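Local coordinates for DUF6844 domain-containing protein (Francisella tularensis subsp. tularensis, PDB 4QVR) that is of unknown function, probably carries a signal peptide that suggests export from the cytoplasm, and belongs to the DUF6844 family, at residues T403-E406 with K407-T411; N104-Q108 with N109-D113; M313-Y316 with G317-G321. All coordinates share one frame; numbering follows the deposited sequence. Where two conformers were deposited one is given.

Overall arrangement
The three contacts are local ones, each made within one continuous run of chain, and they lie in different parts of the fold. Interaction 2 ends helix 94-108 and turns the chain toward strand 117-126 of the three-stranded sheet. Interaction 3 leads into edge strand 318-322 of the four-stranded sheet; its nearest atoms are about 8 Å from those of interaction 2, and strand 251-261 touches side chains of both. Interaction 1, inside helix 402-415, stands apart, its centre about 28 Å from that of interaction 2 and about 23 Å from that of interaction 3. Helix 134-159 contacts side chains of both interactions 1 and 3. With the function unknown, none of the three can be assigned to a site.

Interaction 1 of 3, residues T403-E406 with K407-T411; sequences TDIE and KTLST
Ile405 and Leu409, one helical turn apart, form the buried stripe along two turns of helix 402-415, while Asp404 and Thr408 meet through polar atoms next to it. On the packed side, CG2 of Ile405 comes within 4.5 Å of CD2 of Leu409, a loose touch between branch ends. The closer fit is between side chain and backbone: Leu409 CB lies 3.2 Å from Ile405 O, the same carbonyl that accepts the amide of Leu409 (N to O 2.9 Å). The next bond of the same i to i-4 kind runs from Ser410 N to Glu406 O at 2.8 Å. Ile405 also rests on Ala151 and Ile154 of helix 134-159, and Glu406, extended and partly exposed, borders that helix at Ile147 and Lys148.

Thr408 holds its hydroxyl beside its own backbone N (chi1 -51°), which directs OG1 back along the helix to Asp404 O at 2.9 Å. The hydroxyl donates there, approaching 27° out of the carbonyl plane. The backbone N of Thr408 reaches the same oxygen only weakly, at 3.4 Å, and the side chain therefore supplies the shorter of the two bonds at this carbonyl. Thr408 also touches Met380 and Ile384 of helix 374-385. Nearly one turn on, Thr411 OG1 repeats the pattern, donating to Lys407 O at 2.8 Å from above the carbonyl plane, alongside the bond from its own amide.

The solvent side is much looser. Lys407 is exposed and extended throughout, its end leading away from the preceding turn; Asp404 is exposed too, and its carboxylate takes no part in the contact with 407-411. Threonine hydroxyls returned to the carbonyl four residues back are a common alpha-helical feature, and buried Ile405 and Leu409 set against exposed Asp404 and Lys407 mark an amphipathic alpha-helix.

Interaction 2 of 3, residues N104-Q108 with N109-D113; sequences NYIDQ and NNLRD
Asn109 lays its amide nitrogen over one face of the Tyr105 ring, ND2 standing 3.4 Å above the ring plane and displaced toward the rim. Ring and amide planes are 49° apart, so the two groups are tilted rather than stacked. The same ND2 donates to Tyr105 O at 2.8 Å, nearly straight at 167°, arriving in the carbonyl plane on a lone pair. With Asn109 CG set beside its own backbone N (chi1 -67°), the amide folds back over the preceding turn. A second, longer bond to Tyr105 O comes from Asn109 N, above the carbonyl plane.

Leu111 approaches the ring obliquely, its CD1 4.0 Å from Tyr105 CE2, while its CB lies 4.2 Å from Ile106 CG2. Val118 and Val270 of the neighbouring sheet also touch Ile106 and Leu111.

The backbone beneath turns through Asn110, whose positive phi ends helix 94-108 in a Schellman motif: Leu111 N donates to Ile106 O at 3.1 Å and Asn110 N to Asp107 O at 3.0 Å. A water donates to Ile106 O and accepts from Arg112 N, bridging to the weakly formed helical turn that follows. Tyr105 O thus takes the backbone N and side-chain ND2 of Asn109, Ile106 O takes Leu111 N and the water, and Asp107 O takes Asn110 N. The chemistry implies a helix end whose last carbonyls are satisfied by the donors that follow, while Leu111 packs on Tyr105 and Ile106.

Interaction 3 of 3, residues M313-Y316 with G317-G321; sequences MGDY and GIRVG
A loop running into the edge strand 318-322 is fastened here by an arginine that reaches back to the backbone it has just left. Arg319 sends its guanidinium to Tyr316 O: NH1 donates at 2.9 Å with a bent angle of 140°, and NH2 adds a weak bond at 3.2 Å. The oxygen lies at the edge of the guanidinium, 22° out of its plane. NH1 also donates to Ile318 O at 2.8 Å, here with the acceptor in the guanidinium plane, and so links two backbone carbonyls. The side chain gets there by bending at chi2 (-68°), which curls it back toward the loop.

At the guanidinium edge, in its plane, NH2 also donates to a water 2.9 Å away, which bridges it to Asp315 OD1. The charged atoms themselves, Arg319 NH2 and Asp315 OD1, stay 4.5 Å apart, beyond a salt bridge. Asp315 is engaged elsewhere, by Ser81 through OD1 and by Lys307 in a salt bridge through OD2. The Tyr316 ring packs on Ala138, Gln139 and Phe142 of helix 134-159. Gly317, at positive phi, bonds through its backbone to Tyr333, and Arg319 likewise to Leu331. The arrangement is that of a buried arginine bridging the carbonyls of a loop and of the first residues of an edge strand in an antiparallel beta-sheet.

Interaction 1 of 3, residues T403-E406 with K407-T411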
# COMPACT_ATOMS: atom_id res chain seq x y z
N THR A 403 10.77 8.01 -7.19
CA THR A 403 10.20 7.83 -8.51
C THR A 403 10.85 6.66 -9.24
O THR A 403 10.20 5.96 -10.02
CB THR A 403 10.30 9.12 -9.31
OG1 THR A 403 11.63 9.62 -9.24
CG2 THR A 403 9.38 10.16 -8.72
N ASP A 404 12.14 6.45 -8.98
CA ASP A 404 12.86 5.30 -9.55
C ASP A 404 12.39 3.98 -8.89
O ASP A 404 12.19 2.97 -9.57
CB ASP A 404 14.36 5.48 -9.34
CG ASP A 404 14.92 6.70 -10.08
OD1 ASP A 404 14.43 7.02 -11.20
OD2 ASP A 404 15.86 7.34 -9.56
N ILE A 405 12.18 4.02 -7.58
CA ILE A 405 11.76 2.84 -6.83
C ILE A 405 10.37 2.43 -7.23
O ILE A 405 10.06 1.25 -7.31
CB ILE A 405 11.77 3.13 -5.32
CG1 ILE A 405 13.20 3.42 -4.86
CG2 ILE A 405 11.14 1.99 -4.52
CD1 ILE A 405 13.32 3.96 -3.46
N GLU A 406 9.55 3.43 -7.49
CA GLU A 406 8.15 3.27 -7.81
C GLU A 406 7.90 2.46 -9.12
O GLU A 406 7.06 1.54 -9.15
CB GLU A 406 7.55 4.69 -7.86
CG GLU A 406 6.05 4.85 -7.91
CD GLU A 406 5.61 6.31 -7.72
OE1 GLU A 406 4.43 6.62 -7.95
OE2 GLU A 406 6.45 7.16 -7.34
N LYS A 407 8.64 2.76 -10.17
CA LYS A 407 8.46 2.03 -11.43
C LYS A 407 8.98 0.59 -11.26
O LYS A 407 8.32 -0.36 -11.67
CB LYS A 407 9.17 2.72 -12.60
CG LYS A 407 8.71 2.16 -13.94
CD LYS A 407 9.28 2.94 -15.12
CE LYS A 407 8.73 2.41 -16.43
NZ LYS A 407 9.33 3.09 -17.62
N THR A 408 10.14 0.45 -10.65
CA THR A 408 10.71 -0.87 -10.39
C THR A 408 9.75 -1.73 -9.57
O THR A 408 9.59 -2.90 -9.81
CB THR A 408 12.01 -0.74 -9.58
OG1 THR A 408 12.86 0.22 -10.22
CG2 THR A 408 12.72 -2.06 -9.48
N LEU A 409 9.10 -1.11 -8.61
CA LEU A 409 8.17 -1.82 -7.75
C LEU A 409 6.89 -2.13 -8.53
O LEU A 409 6.34 -3.24 -8.45
CB LEU A 409 7.90 -0.93 -6.53
CG LEU A 409 7.28 -1.47 -5.27
CD1 LEU A 409 8.00 -2.70 -4.74
CD2 LEU A 409 7.33 -0.32 -4.27
N SER A 410 6.42 -1.15 -9.30
CA SER A 410 5.26 -1.34 -10.15
C SER A 410 5.51 -2.49 -11.15
O SER A 410 4.61 -3.28 -11.47
CB SER A 410 4.97 -0.06 -10.92
OG SER A 410 3.93 -0.28 -11.84
N THR A 411 6.74 -2.58 -11.63
CA THR A 411 7.10 -3.62 -12.58
C THR A 411 6.98 -4.97 -11.89
O THR A 411 6.34 -5.89 -12.41
CB THR A 411 8.54 -3.41 -13.12
OG1 THR A 411 8.60 -2.17 -13.84
CG2 THR A 411 8.97 -4.54 -14.04

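Interaction 2 of 3, residues N104-Q108 with N109-D113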
# COMPACT_ATOMS: atom_id res chain seq x y z
N ASN A 104 -4.79 16.16 8.80
CA ASN A 104 -5.70 16.21 9.92
C ASN A 104 -5.93 14.86 10.56
O ASN A 104 -6.00 14.73 11.79
CB ASN A 104 -7.02 16.78 9.47
CG ASN A 104 -6.97 18.28 9.32
OD1 ASN A 104 -6.07 18.95 9.84
ND2 ASN A 104 -7.98 18.83 8.65
N TYR A 105 -6.09 13.84 9.73
CA TYR A 105 -6.28 12.49 10.27
C TYR A 105 -5.03 12.04 11.06
O TYR A 105 -5.12 11.46 12.14
CB TYR A 105 -6.61 11.51 9.13
CG TYR A 105 -6.87 10.12 9.60
CD1 TYR A 105 -8.11 9.75 10.12
CD2 TYR A 105 -5.86 9.14 9.56
CE1 TYR A 105 -8.34 8.44 10.57
CE2 TYR A 105 -6.08 7.86 10.01
CZ TYR A 105 -7.30 7.51 10.52
OH TYR A 105 -7.48 6.20 10.95
N ILE A 106 -3.86 12.30 10.50
CA ILE A 106 -2.64 11.91 11.15
C ILE A 106 -2.46 12.63 12.50
O ILE A 106 -2.05 12.02 13.49
CB ILE A 106 -1.43 12.16 10.24
CG1 ILE A 106 -1.46 11.18 9.06
CG2 ILE A 106 -0.16 12.03 11.04
CD1 ILE A 106 -0.48 11.50 7.92
N ASP A 107 -2.81 13.91 12.52
CA ASP A 107 -2.65 14.75 13.72
C ASP A 107 -3.68 14.47 14.81
O ASP A 107 -3.32 14.30 15.98
CB ASP A 107 -2.72 16.25 13.35
CG ASP A 107 -1.59 16.68 12.41
OD1 ASP A 107 -0.68 15.87 12.15
OD2 ASP A 107 -1.62 17.84 11.93
N GLN A 108 -4.94 14.42 14.45
CA GLN A 108 -5.98 14.19 15.42
C GLN A 108 -5.92 12.81 16.05
O GLN A 108 -6.49 12.60 17.12
CB GLN A 108 -7.32 14.47 14.79
CG GLN A 108 -7.44 15.96 14.48
CD GLN A 108 -8.55 16.27 13.52
OE1 GLN A 108 -9.52 15.52 13.41
NE2 GLN A 108 -8.43 17.39 12.82
N ASN A 109 -5.25 11.87 15.38
CA ASN A 109 -5.05 10.54 15.93
C ASN A 109 -3.65 10.33 16.49
O ASN A 109 -3.31 9.24 16.91
CB ASN A 109 -5.38 9.50 14.87
CG ASN A 109 -6.84 9.49 14.54
OD1 ASN A 109 -7.65 8.96 15.29
ND2 ASN A 109 -7.19 10.11 13.43
N ASN A 110 -2.82 11.37 16.51
CA ASN A 110 -1.48 11.28 17.10
C ASN A 110 -0.69 10.10 16.59
O ASN A 110 0.07 9.46 17.34
CB ASN A 110 -1.63 11.19 18.61
CG ASN A 110 -2.52 12.27 19.14
OD1 ASN A 110 -2.09 13.41 19.26
ND2 ASN A 110 -3.79 11.93 19.41
N LEU A 111 -0.84 9.83 15.29
CA LEU A 111 -0.22 8.68 14.71
C LEU A 111 1.27 8.70 14.75
O LEU A 111 1.88 7.64 14.81
CB LEU A 111 -0.68 8.45 13.26
CG LEU A 111 -2.17 8.16 13.09
CD1 LEU A 111 -2.45 7.90 11.63
CD2 LEU A 111 -2.62 7.00 13.94
N ARG A 112 1.89 9.87 14.71
CA ARG A 112 3.35 9.91 14.74
C ARG A 112 3.93 9.64 16.13
O ARG A 112 5.13 9.40 16.27
CB ARG A 112 3.88 11.20 14.14
CG ARG A 112 3.61 11.25 12.64
CD ARG A 112 4.14 12.52 11.98
NE ARG A 112 3.64 12.62 10.61
CZ ARG A 112 4.25 12.13 9.55
NH1 ARG A 112 5.42 11.52 9.69
NH2 ARG A 112 3.70 12.27 8.36
N ASP A 113 3.08 9.69 17.15
CA ASP A 113 3.50 9.35 18.53
C ASP A 113 3.24 7.89 18.72
O ASP A 113 3.80 7.30 19.61
CB ASP A 113 2.68 10.11 19.55
CG ASP A 113 3.00 11.57 19.55
OD1 ASP A 113 4.18 11.90 19.31
OD2 ASP A 113 2.09 12.39 19.80
O HOH W 1 0.66 12.44 14.67

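Interaction 3 of 3, residues M313-Y316 with G317-G321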
# COMPACT_ATOMS: atom_id res chain seq x y z
N MSE A 313 -17.53 3.89 0.90
CA MSE A 313 -17.04 4.30 -0.40
C MSE A 313 -15.58 4.66 -0.47
O MSE A 313 -14.96 4.52 -1.55
CB MSE A 313 -17.83 5.51 -0.87
CG MSE A 313 -19.21 5.12 -1.36
SE MSE A 313 -19.16 4.33 -3.19
CE MSE A 313 -19.05 6.07 -4.12
N GLY A 314 -15.02 5.09 0.65
CA GLY A 314 -13.64 5.56 0.69
C GLY A 314 -12.63 4.53 1.09
O GLY A 314 -11.44 4.82 1.09
N ASP A 315 -13.11 3.33 1.40
CA ASP A 315 -12.30 2.22 1.80
C ASP A 315 -11.72 1.41 0.63
O ASP A 315 -12.43 0.71 -0.11
CB ASP A 315 -13.12 1.28 2.66
CG ASP A 315 -13.51 1.90 4.02
OD1 ASP A 315 -12.75 2.74 4.56
OD2 ASP A 315 -14.58 1.49 4.56
N TYR A 316 -10.40 1.49 0.51
CA TYR A 316 -9.62 0.79 -0.49
C TYR A 316 -8.45 0.04 0.19
O TYR A 316 -8.01 0.40 1.31
CB TYR A 316 -9.09 1.81 -1.49
CG TYR A 316 -10.14 2.29 -2.44
CD1 TYR A 316 -11.02 3.30 -2.09
CD2 TYR A 316 -10.27 1.73 -3.70
CE1 TYR A 316 -12.00 3.73 -2.96
CE2 TYR A 316 -11.26 2.15 -4.58
CZ TYR A 316 -12.13 3.15 -4.19
OH TYR A 316 -13.12 3.58 -5.04
N GLY A 317 -7.96 -1.00 -0.48
CA GLY A 317 -6.83 -1.75 0.02
C GLY A 317 -7.15 -2.79 1.04
O GLY A 317 -8.27 -3.30 1.09
N ILE A 318 -6.13 -3.14 1.83
CA ILE A 318 -6.26 -4.14 2.87
C ILE A 318 -6.07 -3.51 4.25
O ILE A 318 -5.52 -2.40 4.37
CB ILE A 318 -5.24 -5.29 2.68
CG1 ILE A 318 -3.81 -4.86 2.99
CG2 ILE A 318 -5.31 -5.80 1.26
CD1 ILE A 318 -3.50 -4.84 4.47
N ARG A 319 -6.55 -4.20 5.27
CA ARG A 319 -6.40 -3.76 6.66
C ARG A 319 -6.14 -4.98 7.50
O ARG A 319 -6.59 -6.06 7.17
CB ARG A 319 -7.68 -3.12 7.21
CG ARG A 319 -8.18 -1.87 6.50
CD ARG A 319 -7.27 -0.66 6.68
NE ARG A 319 -7.88 0.44 5.98
CZ ARG A 319 -7.75 0.69 4.69
NH1 ARG A 319 -6.94 -0.04 3.93
NH2 ARG A 319 -8.42 1.70 4.16
N VAL A 320 -5.44 -4.79 8.61
CA VAL A 320 -5.23 -5.87 9.53
C VAL A 320 -6.05 -5.56 10.75
O VAL A 320 -6.06 -4.44 11.25
CB VAL A 320 -3.76 -6.05 9.93
CG1 VAL A 320 -3.64 -7.09 11.02
CG2 VAL A 320 -2.94 -6.47 8.73
N GLY A 321 -6.76 -6.57 11.23
CA GLY A 321 -7.56 -6.45 12.43
C GLY A 321 -7.33 -7.68 13.29
O GLY A 321 -6.58 -8.60 12.90
O HOH W 2 -10.34 3.69 5.09